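Local coordinates for sensor protein, Kinase (Polaromonas sp. JS666, PDB 3GRC) that probably acts as a CheY-like receiver module of a bacterial two-component sensor kinase, accepting a phosphoryl group from a histidine in a phosphorelay, at residues 8-13 against 34-39; 20-25 against 110-115; 29-34 against 120-125; 56-61 against 83-88. All blocks are in the same frame, centred on the assembly; numbering follows the deposited sequence.

How the contacts relate
The four contacts show how one alpha/beta fold uses different chemistry at different depths. Contact 4 is buried and contact 1 partly so; both pair parallel strand backbones by hydrogen bonds in the same sheet, and Glu13 of contact 1 lies close to Asp57 of contact 4. Contacts 2 and 3 instead hold helix 114-128 or the loop before it, the first against helix 16-28 and the second against the turn that follows that helix. They rely on side-chain packing: contact 2 is a surface contact bridged by a water, while contact 3 is partly buried around one phenyl ring. Lys110 of contact 2 forms a salt bridge with Glu13 of contact 1, near Asp57 of contact 4.

Contact 1: 8-13 against 34-39; sequences RILICE and DMVHSA
Arg8 and Asp34 meet through side chains that start differently: chi1 sets CG of Arg8 anti to its backbone N (-174°) and CG of Asp34 anti to its carbonyl carbon (-73°). A bend at chi3 and the rest of the arginine chain then bring NH1 to the carboxylate, which sits at the edge of the guanidinium, near its plane, with NH1 2.6 Å from Asp34 OD1 in a salt bridge. The same NH1 donates to Asp34 OD2 at 3.1 Å, on its syn side though well out of the carboxylate plane, so one nitrogen grips both oxygens; the two flat groups are turned 50° apart. Tyr51 OH is a further partner of OD2.

Beside this charged corner the backbones run parallel. Ile11 sits astride Asp34 and Val36: its N donates to Asp34 O at 2.8 Å, and its O accepts from Val36 N, also at 2.8 Å. Asp34 N to Ile9 O and Glu13 N to Val36 O (both 3.0 Å) carry the pairing on at each end. On the face that holds Leu10, Cys12 and Val36, the Val36 CG2 methyl lies 3.9 Å from Leu10 CD1, the two side chains crossing at about a right angle, and the same methyl touches Cys12 CB. Helix 39-48 covers this face. On the other, where Ile11 CD1 meets CG of Met35, a selenomethionine, helix 16-28 packs. Strand 8-12, helix 16-28 and strand 32-36 thus form the beta-alpha-beta unit that opens a receiver domain of the CheY-like fold.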
loop_
_atom_site.group_PDB
_atom_site.type_symbol
_atom_site.label_atom_id
_atom_site.label_comp_id
_atom_site.label_asym_id
_atom_site.label_seq_id
_atom_site.Cartn_x
_atom_site.Cartn_y
_atom_site.Cartn_z
ATOM N N ARG A 8 -8.082 1.540 -9.170
ATOM C CA ARG A 8 -8.377 0.819 -7.933
ATOM C C ARG A 8 -7.163 0.547 -7.044
ATOM O O ARG A 8 -6.118 0.099 -7.514
ATOM C CB ARG A 8 -9.115 -0.484 -8.255
ATOM C CG ARG A 8 -9.608 -1.246 -7.020
ATOM C CD ARG A 8 -10.462 -2.481 -7.378
ATOM N NE ARG A 8 -11.801 -2.074 -7.777
ATOM C CZ ARG A 8 -12.913 -2.343 -7.107
ATOM N NH1 ARG A 8 -12.883 -3.039 -5.988
ATOM N NH2 ARG A 8 -14.064 -1.888 -7.560
ATOM N N ILE A 9 -7.313 0.817 -5.751
ATOM C CA ILE A 9 -6.231 0.621 -4.785
ATOM C C ILE A 9 -6.491 -0.572 -3.869
ATOM O O ILE A 9 -7.610 -0.770 -3.416
ATOM C CB ILE A 9 -6.073 1.858 -3.877
ATOM C CG1 ILE A 9 -5.899 3.120 -4.723
ATOM C CG2 ILE A 9 -4.903 1.667 -2.923
ATOM C CD1 ILE A 9 -4.717 3.086 -5.642
ATOM N N LEU A 10 -5.469 -1.376 -3.602
ATOM C CA LEU A 10 -5.640 -2.494 -2.686
ATOM C C LEU A 10 -5.095 -2.076 -1.317
ATOM O O LEU A 10 -3.899 -1.842 -1.158
ATOM C CB LEU A 10 -4.900 -3.738 -3.176
ATOM C CG LEU A 10 -4.898 -4.933 -2.212
ATOM C CD1 LEU A 10 -6.305 -5.487 -2.018
ATOM C CD2 LEU A 10 -3.989 -6.018 -2.774
ATOM N N ILE A 11 -5.992 -1.967 -0.347
ATOM C CA ILE A 11 -5.650 -1.583 1.013
ATOM C C ILE A 11 -5.362 -2.801 1.886
ATOM O O ILE A 11 -6.254 -3.608 2.137
ATOM C CB ILE A 11 -6.815 -0.825 1.683
ATOM C CG1 ILE A 11 -7.197 0.393 0.853
ATOM C CG2 ILE A 11 -6.439 -0.446 3.111
ATOM C CD1 ILE A 11 -8.454 1.065 1.341
ATOM N N CYS A 12 -4.128 -2.931 2.352
ATOM C CA CYS A 12 -3.765 -4.038 3.225
ATOM C C CYS A 12 -3.515 -3.401 4.578
ATOM O O CYS A 12 -2.470 -2.766 4.800
ATOM C CB CYS A 12 -2.505 -4.738 2.721
ATOM S SG CYS A 12 -1.894 -6.087 3.747
ATOM N N GLU A 13 -4.480 -3.570 5.479
ATOM C CA GLU A 13 -4.406 -2.970 6.803
ATOM C C GLU A 13 -5.000 -3.882 7.863
ATOM O O GLU A 13 -6.099 -4.411 7.712
ATOM C CB GLU A 13 -5.140 -1.618 6.778
ATOM C CG GLU A 13 -5.468 -0.986 8.141
ATOM C CD GLU A 13 -4.246 -0.597 8.952
ATOM O OE1 GLU A 13 -3.440 0.218 8.474
ATOM O OE2 GLU A 13 -4.097 -1.104 10.073
ATOM N N ASP A 34 -10.211 -1.873 -2.368
ATOM C CA ASP A 34 -10.607 -3.085 -1.702
ATOM C C ASP A 34 -9.830 -3.176 -0.403
ATOM O O ASP A 34 -8.646 -2.867 -0.353
ATOM C CB ASP A 34 -10.279 -4.308 -2.565
ATOM C CG ASP A 34 -11.208 -4.449 -3.766
ATOM O OD1 ASP A 34 -12.394 -4.099 -3.637
ATOM O OD2 ASP A 34 -10.753 -4.919 -4.830
HETATM N N MSE A 35 -10.489 -3.614 0.654
HETATM C CA MSE A 35 -9.807 -3.749 1.929
HETATM C C MSE A 35 -9.522 -5.222 2.239
HETATM O O MSE A 35 -10.378 -6.080 2.073
HETATM C CB MSE A 35 -10.661 -3.170 3.068
HETATM C CG MSE A 35 -11.211 -1.775 2.839
HETATM SE SE MSE A 35 -12.412 -1.286 4.247
HETATM C CE MSE A 35 -14.075 -2.130 3.621
ATOM N N VAL A 36 -8.306 -5.499 2.676
ATOM C CA VAL A 36 -7.883 -6.829 3.109
ATOM C C VAL A 36 -7.089 -6.598 4.389
ATOM O O VAL A 36 -6.550 -5.517 4.599
ATOM C CB VAL A 36 -7.028 -7.600 2.048
ATOM C CG1 VAL A 36 -7.909 -7.906 0.839
ATOM C CG2 VAL A 36 -5.783 -6.805 1.635
ATOM N N HIS A 37 -7.010 -7.609 5.244
ATOM C CA HIS A 37 -6.336 -7.432 6.525
ATOM C C HIS A 37 -5.054 -8.210 6.805
ATOM O O HIS A 37 -4.577 -8.208 7.946
ATOM C CB HIS A 37 -7.345 -7.686 7.645
ATOM C CG HIS A 37 -7.945 -9.055 7.628
ATOM N ND1 HIS A 37 -7.282 -10.173 8.093
ATOM C CD2 HIS A 37 -9.147 -9.502 7.183
ATOM C CE1 HIS A 37 -8.042 -11.237 7.936
ATOM N NE2 HIS A 37 -9.185 -10.854 7.385
ATOM N N SER A 38 -4.489 -8.859 5.790
ATOM C CA SER A 38 -3.261 -9.620 5.996
ATOM C C SER A 38 -2.458 -9.768 4.717
ATOM O O SER A 38 -2.977 -9.578 3.613
ATOM C CB SER A 38 -3.567 -11.014 6.554
ATOM O OG SER A 38 -4.005 -11.884 5.519
ATOM N N ALA A 39 -1.184 -10.116 4.882
ATOM C CA ALA A 39 -0.278 -10.308 3.759
ATOM C C ALA A 39 -0.775 -11.412 2.833
ATOM O O ALA A 39 -0.713 -11.281 1.609
ATOM C CB ALA A 39 1.123 -10.635 4.266
#

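Contact 2: 20-25 against 110-115; sequences RLLNLM and KPIDEN
Met25 and Glu114 make the closest contact here, by their aliphatic parts. The CG of Met25, a selenomethionine, lies 3.8 Å from Glu114 CD, and its SE stands 3.9 Å from Glu114 CG; the two chains, both extended beyond CG, cross obliquely. A water also bridges the pair, donating to Glu114 OE2 at 2.6 Å and to the backbone Met25 O at 3.0 Å, and so supplies a polar link between helix 16-28 and the first turn of helix 114-128.

Next to them Ile112 points its side chain at helix 16-28. Its CD1 meets Leu22 CD2 at 3.9 Å, the two side chains crossing at about a right angle, and more loosely Leu21 CD2, while its other branch, CG2, faces the selenium of Met25 at 4.3 Å. One isoleucine therefore touches three residues of the helix.

A second shell surrounds these groups. Leu117 of helix 114-128 packs on both Leu22 and Met25, and Leu22 also rests on Ile11 of the sheet. Asp113 is the N-cap of helix 114-128, its OD1 accepting from Leu116 N, so the helix starts right after Asp113, with Glu114 in its first turn. Further back, the peptide before Pro111 is cis, and Lys110 reaches away to a salt bridge with Glu13. A lysine followed by a cis-proline, just ahead of the last helix, is a hallmark of the receiver-domain active site.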
loop_
_atom_site.group_PDB
_atom_site.type_symbol
_atom_site.label_atom_id
_atom_site.label_comp_id
_atom_site.label_asym_id
_atom_site.label_seq_id
_atom_site.Cartn_x
_atom_site.Cartn_y
_atom_site.Cartn_z
ATOM N N ARG A 20 -11.107 1.028 6.877
ATOM C CA ARG A 20 -12.286 1.754 6.446
ATOM C C ARG A 20 -11.954 3.236 6.212
ATOM O O ARG A 20 -12.460 3.835 5.272
ATOM C CB ARG A 20 -13.419 1.598 7.481
ATOM C CG ARG A 20 -14.739 2.322 7.142
ATOM C CD ARG A 20 -15.352 1.911 5.791
ATOM N NE ARG A 20 -16.733 2.380 5.672
ATOM C CZ ARG A 20 -17.358 2.664 4.531
ATOM N NH1 ARG A 20 -16.743 2.537 3.361
ATOM N NH2 ARG A 20 -18.610 3.096 4.572
ATOM N N LEU A 21 -11.109 3.826 7.055
ATOM C CA LEU A 21 -10.737 5.236 6.875
ATOM C C LEU A 21 -10.070 5.372 5.498
ATOM O O LEU A 21 -10.415 6.270 4.716
ATOM C CB LEU A 21 -9.754 5.714 7.967
ATOM C CG LEU A 21 -9.139 7.137 7.860
ATOM C CD1 LEU A 21 -10.234 8.197 7.977
ATOM C CD2 LEU A 21 -8.075 7.366 8.952
ATOM N N LEU A 22 -9.130 4.474 5.201
ATOM C CA LEU A 22 -8.441 4.533 3.912
ATOM C C LEU A 22 -9.458 4.368 2.782
ATOM O O LEU A 22 -9.463 5.148 1.837
ATOM C CB LEU A 22 -7.337 3.465 3.817
ATOM C CG LEU A 22 -6.064 3.744 4.647
ATOM C CD1 LEU A 22 -5.203 2.509 4.698
ATOM C CD2 LEU A 22 -5.290 4.903 4.038
ATOM N N ASN A 23 -10.335 3.378 2.907
ATOM C CA ASN A 23 -11.363 3.152 1.899
ATOM C C ASN A 23 -12.149 4.453 1.647
ATOM O O ASN A 23 -12.332 4.847 0.498
ATOM C CB ASN A 23 -12.316 2.027 2.344
ATOM C CG ASN A 23 -13.417 1.749 1.328
ATOM O OD1 ASN A 23 -14.594 1.821 1.654
ATOM N ND2 ASN A 23 -13.036 1.418 0.099
ATOM N N LEU A 24 -12.588 5.124 2.713
ATOM C CA LEU A 24 -13.341 6.378 2.584
ATOM C C LEU A 24 -12.513 7.566 2.066
ATOM O O LEU A 24 -13.007 8.328 1.235
ATOM C CB LEU A 24 -13.996 6.741 3.917
ATOM C CG LEU A 24 -15.067 5.724 4.309
ATOM C CD1 LEU A 24 -15.463 5.916 5.781
ATOM C CD2 LEU A 24 -16.270 5.877 3.359
HETATM N N MSE A 25 -11.276 7.739 2.553
HETATM C CA MSE A 25 -10.397 8.833 2.067
HETATM C C MSE A 25 -10.066 8.651 0.572
HETATM O O MSE A 25 -10.028 9.610 -0.203
HETATM C CB MSE A 25 -9.048 8.861 2.822
HETATM C CG MSE A 25 -9.068 9.288 4.256
HETATM SE SE MSE A 25 -7.231 9.336 4.957
HETATM C CE MSE A 25 -7.711 10.204 6.652
ATOM N N LYS A 110 1.221 7.559 10.685
ATOM C CA LYS A 110 -0.125 7.708 11.207
ATOM C C LYS A 110 0.105 8.603 12.427
ATOM O O LYS A 110 1.111 8.458 13.121
ATOM C CB LYS A 110 -0.700 6.358 11.643
ATOM C CG LYS A 110 -1.073 5.401 10.493
ATOM C CD LYS A 110 -1.492 4.058 11.043
ATOM C CE LYS A 110 -1.749 3.021 9.951
ATOM N NZ LYS A 110 -2.051 1.650 10.504
ATOM N N PRO A 111 -0.800 9.562 12.689
ATOM C CA PRO A 111 -2.023 9.877 11.936
ATOM C C PRO A 111 -1.757 10.238 10.476
ATOM O O PRO A 111 -0.823 10.962 10.156
ATOM C CB PRO A 111 -2.623 11.041 12.731
ATOM C CG PRO A 111 -1.422 11.734 13.273
ATOM C CD PRO A 111 -0.562 10.568 13.740
ATOM N N ILE A 112 -2.610 9.724 9.605
ATOM C CA ILE A 112 -2.487 9.919 8.176
ATOM C C ILE A 112 -2.779 11.313 7.644
ATOM O O ILE A 112 -3.807 11.906 7.939
ATOM C CB ILE A 112 -3.390 8.924 7.410
ATOM C CG1 ILE A 112 -3.159 7.498 7.923
ATOM C CG2 ILE A 112 -3.081 9.009 5.907
ATOM C CD1 ILE A 112 -4.169 6.477 7.419
ATOM N N ASP A 113 -1.849 11.824 6.853
ATOM C CA ASP A 113 -1.999 13.114 6.216
ATOM C C ASP A 113 -2.768 12.813 4.920
ATOM O O ASP A 113 -2.199 12.318 3.964
ATOM C CB ASP A 113 -0.627 13.679 5.880
ATOM C CG ASP A 113 -0.699 15.074 5.328
ATOM O OD1 ASP A 113 -1.586 15.357 4.496
ATOM O OD2 ASP A 113 0.147 15.891 5.722
ATOM N N GLU A 114 -4.058 13.105 4.902
ATOM C CA GLU A 114 -4.898 12.825 3.742
ATOM C C GLU A 114 -4.396 13.394 2.422
ATOM O O GLU A 114 -4.394 12.699 1.396
ATOM C CB GLU A 114 -6.312 13.327 4.008
ATOM C CG GLU A 114 -7.375 12.720 3.113
ATOM C CD GLU A 114 -8.770 13.043 3.611
ATOM O OE1 GLU A 114 -8.901 13.346 4.815
ATOM O OE2 GLU A 114 -9.726 12.986 2.814
ATOM N N ASN A 115 -3.991 14.660 2.438
ATOM C CA ASN A 115 -3.482 15.307 1.234
ATOM C C ASN A 115 -2.230 14.614 0.726
ATOM O O ASN A 115 -2.088 14.362 -0.473
ATOM C CB ASN A 115 -3.176 16.776 1.522
ATOM C CG ASN A 115 -4.412 17.543 1.915
ATOM O OD1 ASN A 115 -5.339 17.684 1.117
ATOM N ND2 ASN A 115 -4.447 18.030 3.154
HETATM O O HOH W 1 -9.331 12.521 0.281
#

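Contact 3: 29-34 against 120-125; sequences GGFDSD and SLHRAI
Leu121 and Ile125 touch Phe31 from a turn of helix 114-128 that also contains the short backbone bond from Ala124 N to Ser120 O, at 2.7 Å; Ile125 N to Leu121 O, at 2.9 Å, holds the two touching residues one turn apart. The opposing piece of chain leaves helix 16-28 through a Schellman motif. Gly30, at positive phi, is its C-prime residue: Phe31 N returns to Leu26 O and Gly30 N to Glu27 O, and the chain then enters strand 32-36 of the CheY-like fold.

Directly after this turn, Phe31 directs its side chain at helix 114-128. CG is anti to the carbonyl carbon (chi1 -66°), beside the backbone N, and the contacts are made by the far ring atoms CE1, CE2 and CZ. Ile125 comes to the ring tip to tip, CD1 standing 3.7 Å from Phe31 CE1, while the root of Leu121, its CB, lies 4.1 Å from Phe31 CZ. Phe31 also touches Leu26 of helix 16-28 and Ile9 of strand 8-12, so this one side chain links two helices and the sheet. Leu26 in turn touches Leu121, a second link between the same two helices. The exposed His122 forms the outer border, its ring set with centroids 5.1 Å from the phenyl and planes at 39°; its NE2 approaches both CE2 and CZ. The nearest atoms of the two rings are Phe31 CZ and His122 CD2, separated by 3.4 Å.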
loop_
_atom_site.group_PDB
_atom_site.type_symbol
_atom_site.label_atom_id
_atom_site.label_comp_id
_atom_site.label_asym_id
_atom_site.label_seq_id
_atom_site.Cartn_x
_atom_site.Cartn_y
_atom_site.Cartn_z
ATOM N N GLY A 29 -10.736 10.942 -2.884
ATOM C CA GLY A 29 -9.681 11.288 -3.816
ATOM C C GLY A 29 -9.814 10.712 -5.218
ATOM O O GLY A 29 -8.879 10.815 -6.014
ATOM N N GLY A 30 -10.952 10.085 -5.514
ATOM C CA GLY A 30 -11.178 9.534 -6.838
ATOM C C GLY A 30 -10.765 8.094 -7.051
ATOM O O GLY A 30 -10.740 7.616 -8.183
ATOM N N PHE A 31 -10.460 7.386 -5.974
ATOM C CA PHE A 31 -10.028 5.999 -6.081
ATOM C C PHE A 31 -11.025 4.959 -5.568
ATOM O O PHE A 31 -11.649 5.164 -4.531
ATOM C CB PHE A 31 -8.731 5.795 -5.289
ATOM C CG PHE A 31 -7.544 6.525 -5.840
ATOM C CD1 PHE A 31 -6.871 6.039 -6.956
ATOM C CD2 PHE A 31 -7.037 7.647 -5.189
ATOM C CE1 PHE A 31 -5.701 6.653 -7.405
ATOM C CE2 PHE A 31 -5.869 8.263 -5.636
ATOM C CZ PHE A 31 -5.201 7.760 -6.745
ATOM N N ASP A 32 -11.154 3.844 -6.293
ATOM C CA ASP A 32 -11.985 2.726 -5.846
ATOM C C ASP A 32 -10.954 1.935 -5.049
ATOM O O ASP A 32 -9.741 2.087 -5.269
ATOM C CB ASP A 32 -12.467 1.823 -6.998
ATOM C CG ASP A 32 -13.649 2.403 -7.771
ATOM O OD1 ASP A 32 -14.504 3.077 -7.172
ATOM O OD2 ASP A 32 -13.734 2.154 -8.990
ATOM N N SER A 33 -11.405 1.094 -4.133
ATOM C CA SER A 33 -10.460 0.299 -3.352
ATOM C C SER A 33 -11.069 -0.912 -2.661
ATOM O O SER A 33 -12.266 -0.972 -2.392
ATOM C CB SER A 33 -9.757 1.170 -2.308
ATOM O OG SER A 33 -10.656 1.687 -1.357
ATOM N N ASP A 34 -10.211 -1.873 -2.368
ATOM C CA ASP A 34 -10.607 -3.085 -1.702
ATOM C C ASP A 34 -9.830 -3.176 -0.403
ATOM O O ASP A 34 -8.646 -2.867 -0.353
ATOM C CB ASP A 34 -10.279 -4.308 -2.565
ATOM C CG ASP A 34 -11.208 -4.449 -3.766
ATOM O OD1 ASP A 34 -12.394 -4.099 -3.637
ATOM O OD2 ASP A 34 -10.753 -4.919 -4.830
ATOM N N SER A 120 0.703 11.375 -2.881
ATOM C CA SER A 120 1.665 10.276 -2.976
ATOM C C SER A 120 1.181 9.145 -3.888
ATOM O O SER A 120 1.949 8.642 -4.701
ATOM C CB SER A 120 1.984 9.708 -1.587
ATOM O OG SER A 120 2.679 10.642 -0.778
ATOM N N LEU A 121 -0.078 8.731 -3.773
ATOM C CA LEU A 121 -0.556 7.660 -4.650
ATOM C C LEU A 121 -0.516 8.099 -6.119
ATOM O O LEU A 121 -0.102 7.331 -6.980
ATOM C CB LEU A 121 -1.968 7.199 -4.256
ATOM C CG LEU A 121 -2.041 6.319 -3.000
ATOM C CD1 LEU A 121 -3.463 6.290 -2.482
ATOM C CD2 LEU A 121 -1.557 4.910 -3.302
ATOM N N HIS A 122 -0.942 9.328 -6.403
ATOM C CA HIS A 122 -0.910 9.844 -7.776
ATOM C C HIS A 122 0.528 9.826 -8.291
ATOM O O HIS A 122 0.790 9.351 -9.391
ATOM C CB HIS A 122 -1.465 11.274 -7.837
ATOM C CG HIS A 122 -2.961 11.333 -7.872
ATOM N ND1 HIS A 122 -3.674 12.403 -7.374
ATOM C CD2 HIS A 122 -3.871 10.451 -8.335
ATOM C CE1 HIS A 122 -4.969 12.170 -7.526
ATOM N NE2 HIS A 122 -5.116 10.995 -8.104
ATOM N N ARG A 123 1.446 10.350 -7.479
ATOM C CA ARG A 123 2.868 10.384 -7.803
ATOM C C ARG A 123 3.372 8.965 -8.053
ATOM O O ARG A 123 3.948 8.678 -9.103
ATOM C CB ARG A 123 3.675 10.976 -6.637
ATOM C CG ARG A 123 4.248 12.370 -6.855
ATOM C CD ARG A 123 3.148 13.403 -6.968
ATOM N NE ARG A 123 3.654 14.767 -7.134
ATOM C CZ ARG A 123 4.406 15.412 -6.242
ATOM N NH1 ARG A 123 4.761 14.826 -5.103
ATOM N NH2 ARG A 123 4.790 16.659 -6.489
ATOM N N ALA A 124 3.148 8.085 -7.080
ATOM C CA ALA A 124 3.607 6.698 -7.170
ATOM C C ALA A 124 3.116 5.970 -8.416
ATOM O O ALA A 124 3.884 5.274 -9.084
ATOM C CB ALA A 124 3.194 5.933 -5.927
ATOM N N ILE A 125 1.833 6.123 -8.721
ATOM C CA ILE A 125 1.245 5.484 -9.887
ATOM C C ILE A 125 1.876 5.996 -11.184
ATOM O O ILE A 125 2.267 5.205 -12.046
ATOM C CB ILE A 125 -0.275 5.717 -9.927
ATOM C CG1 ILE A 125 -0.928 5.040 -8.710
ATOM C CG2 ILE A 125 -0.853 5.196 -11.248
ATOM C CD1 ILE A 125 -2.436 5.252 -8.603
#

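Contact 4: 56-61 against 83-88; sequences VDLNLP and IVVVSA
Asp57, whose chain approaches Ser87, can be followed outward atom by atom. Its CB lies 4.1 Å from Val86 O; CG is anti to the backbone N (chi1 176°), and from there the carboxylate extends with OD1 near Ser87. This OD1 accepts from Asn59 N at 3.1 Å, met from above the carboxylate plane, which closes an Asx turn. A water donates to the same OD1 at 2.8 Å and accepts from Ala88 N, bridging the two segments. Ser87 OG is 3.2 Å from Asp57 OD1. OD2 takes a weak bond from Asp14 N and lies close to Glu13 OE2.

The backbone just before Asp57 is tied to strand 82-86. Val56 pairs with it in parallel fashion, its N donating to Val84 O and its O accepting from Val86 N, each at 2.9 Å. Leu58 follows: its CD1 presses on Val85 CG1 at 3.4 Å, tighter than usual for two carbons.

An aspartate just after the central strand, a serine of the neighbouring segment beside it, an acidic residue nearby and Lys110, which salt-bridges Glu13 and makes a long, weak ion pair with Asp57, are consistent with the phosphoacceptor site of a receiver domain.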
loop_
_atom_site.group_PDB
_atom_site.type_symbol
_atom_site.label_atom_id
_atom_site.label_comp_id
_atom_site.label_asym_id
_atom_site.label_seq_id
_atom_site.Cartn_x
_atom_site.Cartn_y
_atom_site.Cartn_z
ATOM N N VAL A 56 0.336 -0.285 2.195
ATOM C CA VAL A 56 0.758 -1.336 3.105
ATOM C C VAL A 56 1.040 -0.931 4.540
ATOM O O VAL A 56 1.805 -0.011 4.816
ATOM C CB VAL A 56 2.016 -2.037 2.574
ATOM C CG1 VAL A 56 2.471 -3.124 3.549
ATOM C CG2 VAL A 56 1.728 -2.618 1.210
ATOM N N ASP A 57 0.411 -1.653 5.451
ATOM C CA ASP A 57 0.595 -1.448 6.875
ATOM C C ASP A 57 1.822 -2.284 7.230
ATOM O O ASP A 57 1.894 -3.462 6.887
ATOM C CB ASP A 57 -0.632 -1.973 7.622
ATOM C CG ASP A 57 -0.489 -1.887 9.130
ATOM O OD1 ASP A 57 0.482 -1.255 9.617
ATOM O OD2 ASP A 57 -1.373 -2.449 9.831
ATOM N N LEU A 58 2.788 -1.683 7.904
ATOM C CA LEU A 58 3.990 -2.404 8.276
ATOM C C LEU A 58 3.754 -3.441 9.372
ATOM O O LEU A 58 4.397 -4.488 9.392
ATOM C CB LEU A 58 5.057 -1.415 8.720
ATOM C CG LEU A 58 6.303 -1.313 7.844
ATOM C CD1 LEU A 58 5.924 -1.182 6.376
ATOM C CD2 LEU A 58 7.126 -0.122 8.303
ATOM N N ASN A 59 2.812 -3.161 10.267
ATOM C CA ASN A 59 2.516 -4.067 11.378
ATOM C C ASN A 59 1.372 -5.048 11.129
ATOM O O ASN A 59 0.285 -4.891 11.678
ATOM C CB ASN A 59 2.213 -3.247 12.629
ATOM C CG ASN A 59 3.357 -2.326 13.006
ATOM O OD1 ASN A 59 4.446 -2.783 13.357
ATOM N ND2 ASN A 59 3.121 -1.022 12.925
ATOM N N LEU A 60 1.621 -6.064 10.312
ATOM C CA LEU A 60 0.600 -7.064 10.009
ATOM C C LEU A 60 0.768 -8.304 10.890
ATOM O O LEU A 60 1.870 -8.609 11.345
ATOM C CB LEU A 60 0.685 -7.471 8.543
ATOM C CG LEU A 60 0.609 -6.322 7.546
ATOM C CD1 LEU A 60 0.936 -6.837 6.161
ATOM C CD2 LEU A 60 -0.775 -5.688 7.599
ATOM N N PRO A 61 -0.329 -9.045 11.125
ATOM C CA PRO A 61 -0.307 -10.261 11.953
ATOM C C PRO A 61 0.633 -11.354 11.432
ATOM O O PRO A 61 1.691 -11.585 12.017
ATOM C CB PRO A 61 -1.774 -10.699 11.965
ATOM C CG PRO A 61 -2.281 -10.219 10.625
ATOM C CD PRO A 61 -1.661 -8.842 10.518
ATOM N N ILE A 83 3.500 1.124 -4.692
ATOM C CA ILE A 83 3.236 0.814 -3.300
ATOM C C ILE A 83 3.549 1.995 -2.373
ATOM O O ILE A 83 4.601 2.623 -2.490
ATOM C CB ILE A 83 4.078 -0.382 -2.828
ATOM C CG1 ILE A 83 3.722 -1.627 -3.630
ATOM C CG2 ILE A 83 3.861 -0.605 -1.330
ATOM C CD1 ILE A 83 4.360 -2.895 -3.101
ATOM N N VAL A 84 2.625 2.282 -1.462
ATOM C CA VAL A 84 2.775 3.348 -0.474
ATOM C C VAL A 84 2.597 2.707 0.903
ATOM O O VAL A 84 1.577 2.070 1.170
ATOM C CB VAL A 84 1.685 4.468 -0.648
ATOM C CG1 VAL A 84 1.727 5.433 0.519
ATOM C CG2 VAL A 84 1.899 5.225 -1.947
ATOM N N VAL A 85 3.589 2.859 1.774
ATOM C CA VAL A 85 3.493 2.307 3.118
ATOM C C VAL A 85 2.764 3.337 3.983
ATOM O O VAL A 85 3.078 4.528 3.930
ATOM C CB VAL A 85 4.897 2.048 3.739
ATOM C CG1 VAL A 85 4.768 1.799 5.231
ATOM C CG2 VAL A 85 5.550 0.867 3.077
ATOM N N VAL A 86 1.779 2.878 4.748
ATOM C CA VAL A 86 1.010 3.739 5.646
ATOM C C VAL A 86 1.034 2.935 6.927
ATOM O O VAL A 86 0.322 1.936 7.063
ATOM C CB VAL A 86 -0.457 3.920 5.184
ATOM C CG1 VAL A 86 -1.182 4.872 6.140
ATOM C CG2 VAL A 86 -0.503 4.448 3.753
ATOM N N SER A 87 1.867 3.365 7.863
ATOM C CA SER A 87 2.026 2.626 9.092
ATOM C C SER A 87 2.530 3.508 10.213
ATOM O O SER A 87 3.139 4.552 9.973
ATOM C CB SER A 87 3.001 1.464 8.837
ATOM O OG SER A 87 3.096 0.606 9.943
ATOM N N ALA A 88 2.275 3.064 11.439
ATOM C CA ALA A 88 2.668 3.777 12.646
ATOM C C ALA A 88 4.182 3.934 12.793
ATOM O O ALA A 88 4.683 4.981 13.208
ATOM C CB ALA A 88 2.098 3.056 13.861
HETATM O O HOH W 2 0.409 0.777 11.507
#